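Local coordinates for mycobacterium tuberculosis paralogous family 11 (Mycobacterium smegmatis, PDB 4Y9I), which probably uses reduced coenzyme F420 to reduce quinones to quinols, at residues A[1-12]-A[23-31]. Sequence-based numbering, arbitrary orientation.
Sequences GVHVLDRPIVLF and RYVPLMRVE. With PO4 (phosphate ion), chain B.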
loop_
_atom_site.group_PDB
_atom_site.type_symbol
_atom_site.label_atom_id
_atom_site.label_comp_id
_atom_site.label_asym_id
_atom_site.label_seq_id
_atom_site.Cartn_x
_atom_site.Cartn_y
_atom_site.Cartn_z
ATOM N N GLY A 1 15.787 -5.187 8.975
ATOM C CA GLY A 1 16.626 -6.371 8.889
ATOM C C GLY A 1 15.753 -7.474 8.322
ATOM O O GLY A 1 15.037 -7.143 7.418
ATOM N N VAL A 2 15.871 -8.734 8.740
ATOM C CA VAL A 2 15.069 -9.747 8.059
ATOM C C VAL A 2 13.633 -9.911 8.482
ATOM O O VAL A 2 13.311 -10.017 9.584
ATOM C CB VAL A 2 15.742 -10.887 7.272
ATOM C CG1 VAL A 2 17.227 -10.796 7.440
ATOM C CG2 VAL A 2 15.258 -12.268 7.728
ATOM N N HIS A 3 12.808 -9.763 7.497
ATOM C CA HIS A 3 11.401 -9.885 7.636
ATOM C C HIS A 3 11.005 -11.205 7.110
ATOM O O HIS A 3 11.494 -11.636 6.141
ATOM C CB HIS A 3 10.682 -8.794 6.812
ATOM C CG HIS A 3 10.780 -7.457 7.426
ATOM N ND1 HIS A 3 11.890 -6.681 7.270
ATOM C CD2 HIS A 3 9.951 -6.765 8.232
ATOM C CE1 HIS A 3 11.744 -5.574 7.951
ATOM N NE2 HIS A 3 10.576 -5.599 8.540
ATOM N N VAL A 4 10.055 -11.802 7.811
ATOM C CA VAL A 4 9.400 -12.999 7.453
ATOM C C VAL A 4 7.936 -12.731 7.055
ATOM O O VAL A 4 7.142 -12.392 7.860
ATOM C CB VAL A 4 9.488 -14.039 8.548
ATOM C CG1 VAL A 4 8.995 -15.353 8.059
ATOM C CG2 VAL A 4 10.891 -14.184 9.052
ATOM N N LEU A 5 7.676 -12.869 5.759
ATOM C CA LEU A 5 6.368 -12.540 5.182
ATOM C C LEU A 5 5.697 -13.770 4.601
ATOM O O LEU A 5 6.293 -14.558 3.899
ATOM C CB LEU A 5 6.514 -11.452 4.088
ATOM C CG LEU A 5 6.507 -9.967 4.460
ATOM C CD1 LEU A 5 5.233 -9.557 5.164
ATOM C CD2 LEU A 5 7.657 -9.661 5.407
ATOM N N ASP A 6 4.397 -13.930 4.894
ATOM C CA ASP A 6 3.543 -14.897 4.304
ATOM C C ASP A 6 2.228 -14.198 4.006
ATOM O O ASP A 6 1.858 -13.238 4.693
ATOM C CB ASP A 6 3.280 -16.078 5.207
ATOM C CG ASP A 6 4.492 -17.016 5.327
ATOM O OD1 ASP A 6 4.860 -17.623 4.291
ATOM O OD2 ASP A 6 5.143 -17.078 6.404
ATOM N N ARG A 7 1.536 -14.758 2.989
ATOM C CA ARG A 7 0.124 -14.345 2.726
ATOM C C ARG A 7 -0.565 -14.471 4.055
ATOM O O ARG A 7 -0.324 -15.443 4.754
ATOM C CB ARG A 7 -0.564 -15.230 1.714
ATOM C CG ARG A 7 0.184 -15.188 0.424
ATOM C CD ARG A 7 -0.579 -15.772 -0.736
ATOM N NE ARG A 7 0.274 -15.797 -1.905
ATOM C CZ ARG A 7 -0.056 -16.324 -3.067
ATOM N NH1 ARG A 7 -1.240 -16.895 -3.220
ATOM N NH2 ARG A 7 0.840 -16.303 -4.057
ATOM N N PRO A 8 -1.429 -13.522 4.417
ATOM C CA PRO A 8 -2.048 -12.501 3.578
ATOM C C PRO A 8 -1.375 -11.132 3.548
ATOM O O PRO A 8 -2.032 -10.170 3.203
ATOM C CB PRO A 8 -3.452 -12.394 4.212
ATOM C CG PRO A 8 -3.228 -12.523 5.612
ATOM C CD PRO A 8 -2.165 -13.612 5.704
ATOM N N ILE A 9 -0.107 -11.057 3.975
ATOM C CA ILE A 9 0.512 -9.728 4.169
ATOM C C ILE A 9 1.705 -9.616 3.270
ATOM O O ILE A 9 2.419 -10.599 3.041
ATOM C CB ILE A 9 0.879 -9.566 5.675
ATOM C CG1 ILE A 9 -0.423 -9.632 6.529
ATOM C CG2 ILE A 9 1.716 -8.311 5.942
ATOM C CD1 ILE A 9 -0.137 -9.815 8.013
ATOM N N VAL A 10 2.003 -8.409 2.817
ATOM C CA VAL A 10 3.255 -8.116 2.182
ATOM C C VAL A 10 3.940 -6.897 2.851
ATOM O O VAL A 10 3.313 -6.183 3.649
ATOM C CB VAL A 10 3.097 -7.833 0.705
ATOM C CG1 VAL A 10 2.588 -9.071 -0.017
ATOM C CG2 VAL A 10 2.266 -6.616 0.472
ATOM N N LEU A 11 5.236 -6.752 2.580
ATOM C CA LEU A 11 6.007 -5.640 3.157
ATOM C C LEU A 11 6.451 -4.628 2.123
ATOM O O LEU A 11 7.046 -4.998 1.093
ATOM C CB LEU A 11 7.293 -6.189 3.802
ATOM C CG LEU A 11 8.128 -5.133 4.531
ATOM C CD1 LEU A 11 7.507 -4.771 5.852
ATOM C CD2 LEU A 11 9.501 -5.683 4.752
ATOM N N PHE A 12 6.141 -3.370 2.402
ATOM C CA PHE A 12 6.598 -2.253 1.558
ATOM C C PHE A 12 7.637 -1.501 2.291
ATOM O O PHE A 12 7.411 -1.083 3.439
ATOM C CB PHE A 12 5.438 -1.352 1.252
ATOM C CG PHE A 12 4.353 -2.039 0.411
ATOM C CD1 PHE A 12 4.517 -2.107 -0.959
ATOM C CD2 PHE A 12 3.262 -2.623 0.995
ATOM C CE1 PHE A 12 3.567 -2.736 -1.775
ATOM C CE2 PHE A 12 2.316 -3.265 0.187
ATOM C CZ PHE A 12 2.486 -3.366 -1.208
ATOM N N ARG A 23 11.838 2.839 6.263
ATOM C CA ARG A 23 10.734 2.473 7.131
ATOM C C ARG A 23 10.038 1.294 6.513
ATOM O O ARG A 23 10.018 1.135 5.274
ATOM C CB ARG A 23 9.798 3.633 7.331
ATOM C CG ARG A 23 10.488 4.803 8.058
ATOM C CD ARG A 23 9.534 5.939 8.307
ATOM N NE ARG A 23 10.204 7.128 8.912
ATOM C CZ ARG A 23 10.810 8.120 8.225
ATOM N NH1 ARG A 23 11.368 9.142 8.924
ATOM N NH2 ARG A 23 10.877 8.128 6.862
ATOM N N TYR A 24 9.482 0.433 7.347
ATOM C CA TYR A 24 8.968 -0.864 6.918
ATOM C C TYR A 24 7.464 -0.883 7.209
ATOM O O TYR A 24 7.073 -0.714 8.362
ATOM C CB TYR A 24 9.716 -1.961 7.636
ATOM C CG TYR A 24 11.192 -1.886 7.414
ATOM C CD1 TYR A 24 11.796 -2.369 6.270
ATOM C CD2 TYR A 24 12.009 -1.196 8.361
ATOM C CE1 TYR A 24 13.189 -2.224 6.067
ATOM C CE2 TYR A 24 13.356 -1.000 8.135
ATOM C CZ TYR A 24 13.946 -1.534 7.027
ATOM O OH TYR A 24 15.328 -1.394 6.823
ATOM N N VAL A 25 6.661 -1.061 6.161
ATOM C CA VAL A 25 5.209 -0.859 6.222
ATOM C C VAL A 25 4.545 -2.193 5.762
ATOM O O VAL A 25 4.396 -2.443 4.569
ATOM C CB VAL A 25 4.790 0.289 5.320
ATOM C CG1 VAL A 25 3.326 0.566 5.450
ATOM C CG2 VAL A 25 5.603 1.538 5.576
ATOM N N PRO A 26 4.171 -3.037 6.694
ATOM C CA PRO A 26 3.389 -4.256 6.327
ATOM C C PRO A 26 1.962 -3.840 6.039
ATOM O O PRO A 26 1.304 -3.122 6.826
ATOM C CB PRO A 26 3.477 -5.163 7.541
ATOM C CG PRO A 26 4.309 -4.397 8.539
ATOM C CD PRO A 26 4.372 -2.963 8.150
ATOM N N LEU A 27 1.438 -4.368 4.925
ATOM C CA LEU A 27 0.082 -4.098 4.533
ATOM C C LEU A 27 -0.595 -5.415 4.012
ATOM O O LEU A 27 0.117 -6.288 3.490
ATOM C CB LEU A 27 -0.034 -3.021 3.454
ATOM C CG LEU A 27 0.544 -1.642 3.765
ATOM C CD1 LEU A 27 0.446 -0.758 2.565
ATOM C CD2 LEU A 27 -0.205 -0.951 4.879
ATOM N N MET A 28 -1.946 -5.413 3.978
ATOM C CA MET A 28 -2.610 -6.536 3.330
ATOM C C MET A 28 -2.112 -6.703 1.862
ATOM O O MET A 28 -1.981 -5.693 1.110
ATOM C CB MET A 28 -4.129 -6.360 3.316
ATOM C CG MET A 28 -4.706 -6.208 4.745
ATOM S SD MET A 28 -4.375 -7.701 5.758
ATOM C CE MET A 28 -5.344 -9.003 4.898
ATOM N N ARG A 29 -1.893 -7.942 1.496
ATOM C CA ARG A 29 -1.528 -8.310 0.117
ATOM C C ARG A 29 -2.734 -8.123 -0.824
ATOM O O ARG A 29 -3.796 -8.773 -0.663
ATOM C CB ARG A 29 -1.078 -9.746 0.053
ATOM C CG ARG A 29 -0.586 -10.202 -1.313
ATOM C CD ARG A 29 -0.033 -11.609 -1.222
ATOM N NE ARG A 29 0.519 -12.086 -2.475
ATOM C CZ ARG A 29 -0.207 -12.524 -3.501
ATOM N NH1 ARG A 29 -1.510 -12.564 -3.436
ATOM N NH2 ARG A 29 0.382 -12.944 -4.608
ATOM N N VAL A 30 -2.525 -7.240 -1.785
ATOM C CA VAL A 30 -3.493 -6.971 -2.868
ATOM C C VAL A 30 -2.647 -6.989 -4.137
ATOM O O VAL A 30 -1.848 -6.085 -4.382
ATOM C CB VAL A 30 -4.167 -5.630 -2.682
ATOM C CG1 VAL A 30 -5.157 -5.407 -3.795
ATOM C CG2 VAL A 30 -4.837 -5.565 -1.300
ATOM N N GLU A 31 -2.748 -8.067 -4.917
ATOM C CA GLU A 31 -1.797 -8.362 -5.995
ATOM C C GLU A 31 -2.526 -8.711 -7.245
ATOM O O GLU A 31 -3.559 -9.352 -7.193
ATOM C CB GLU A 31 -0.783 -9.463 -5.581
ATOM C CG GLU A 31 0.296 -9.749 -6.623
ATOM C CD GLU A 31 -0.077 -10.725 -7.720
ATOM O OE1 GLU A 31 -1.143 -11.380 -7.660
ATOM O OE2 GLU A 31 0.751 -10.791 -8.634
HETATM P P PO4 B . 12.446 11.650 6.364
HETATM O O1 PO4 B . 13.166 10.878 7.488
HETATM O O2 PO4 B . 11.063 10.993 5.990
HETATM O O3 PO4 B . 12.148 13.095 6.930
HETATM O O4 PO4 B . 13.296 11.798 5.167
HETATM O O HOH W 1 -4.318 -10.276 1.533
#
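V10 pairs with L27, and F12 with V25, through two backbone hydrogen bonds each, the register of an antiparallel hairpin in which the axes of 9-12 and 23-28 run at 154°. The bonds between V10 and L27 are nearly straight, V10 N to L27 O measuring 2.9 Å. A fifth, from R29 N to P8 O at 2.8 Å, extends the pairing to P8, just after the cis R7-P8 peptide; one water also donates to P8 O and to R29 O, so P8 O accepts two bonds, one from R29 N and one from the water.

Charged groups meet beyond this end. The R7 guanidinium lies flat on that of R29, planes 20° apart and centres 3.8 Å apart. E31 CB covers the opposite face of R29. The pairing of like charges is probably eased by acid: D65 forms a salt bridge with R29 NE, whereas E31 OE1 interacts only at long range and out of plane. The R29 chain, its CG set opposite the backbone N (chi1 -176°) and extended on to NE, passes V10, whose CG1 touches R29 CG at 3.6 Å.

Apolar contacts divide between the two faces. On one, L27 CD1 reaches F12 CD2 at 3.7 Å, the side chains crossing at about a right angle. On the other, L11 CD1 sits near P26 and Y24 CB.

H3, in the loop before the strand, forms an oblique aromatic pair with Y24, neither stacked nor edge-to-face: H3 CE1 lies over a face of the Y24 ring, 3.6 Å from Y24 CD1.

Within the six-stranded antiparallel barrel, strand 60-65 flanks 9-15, and strand 35-39 flanks 22-32. F12 touches both neighbours, through V61, V63, Y36 and M38, and W51 of helix 51-57 packs on V25 and L27.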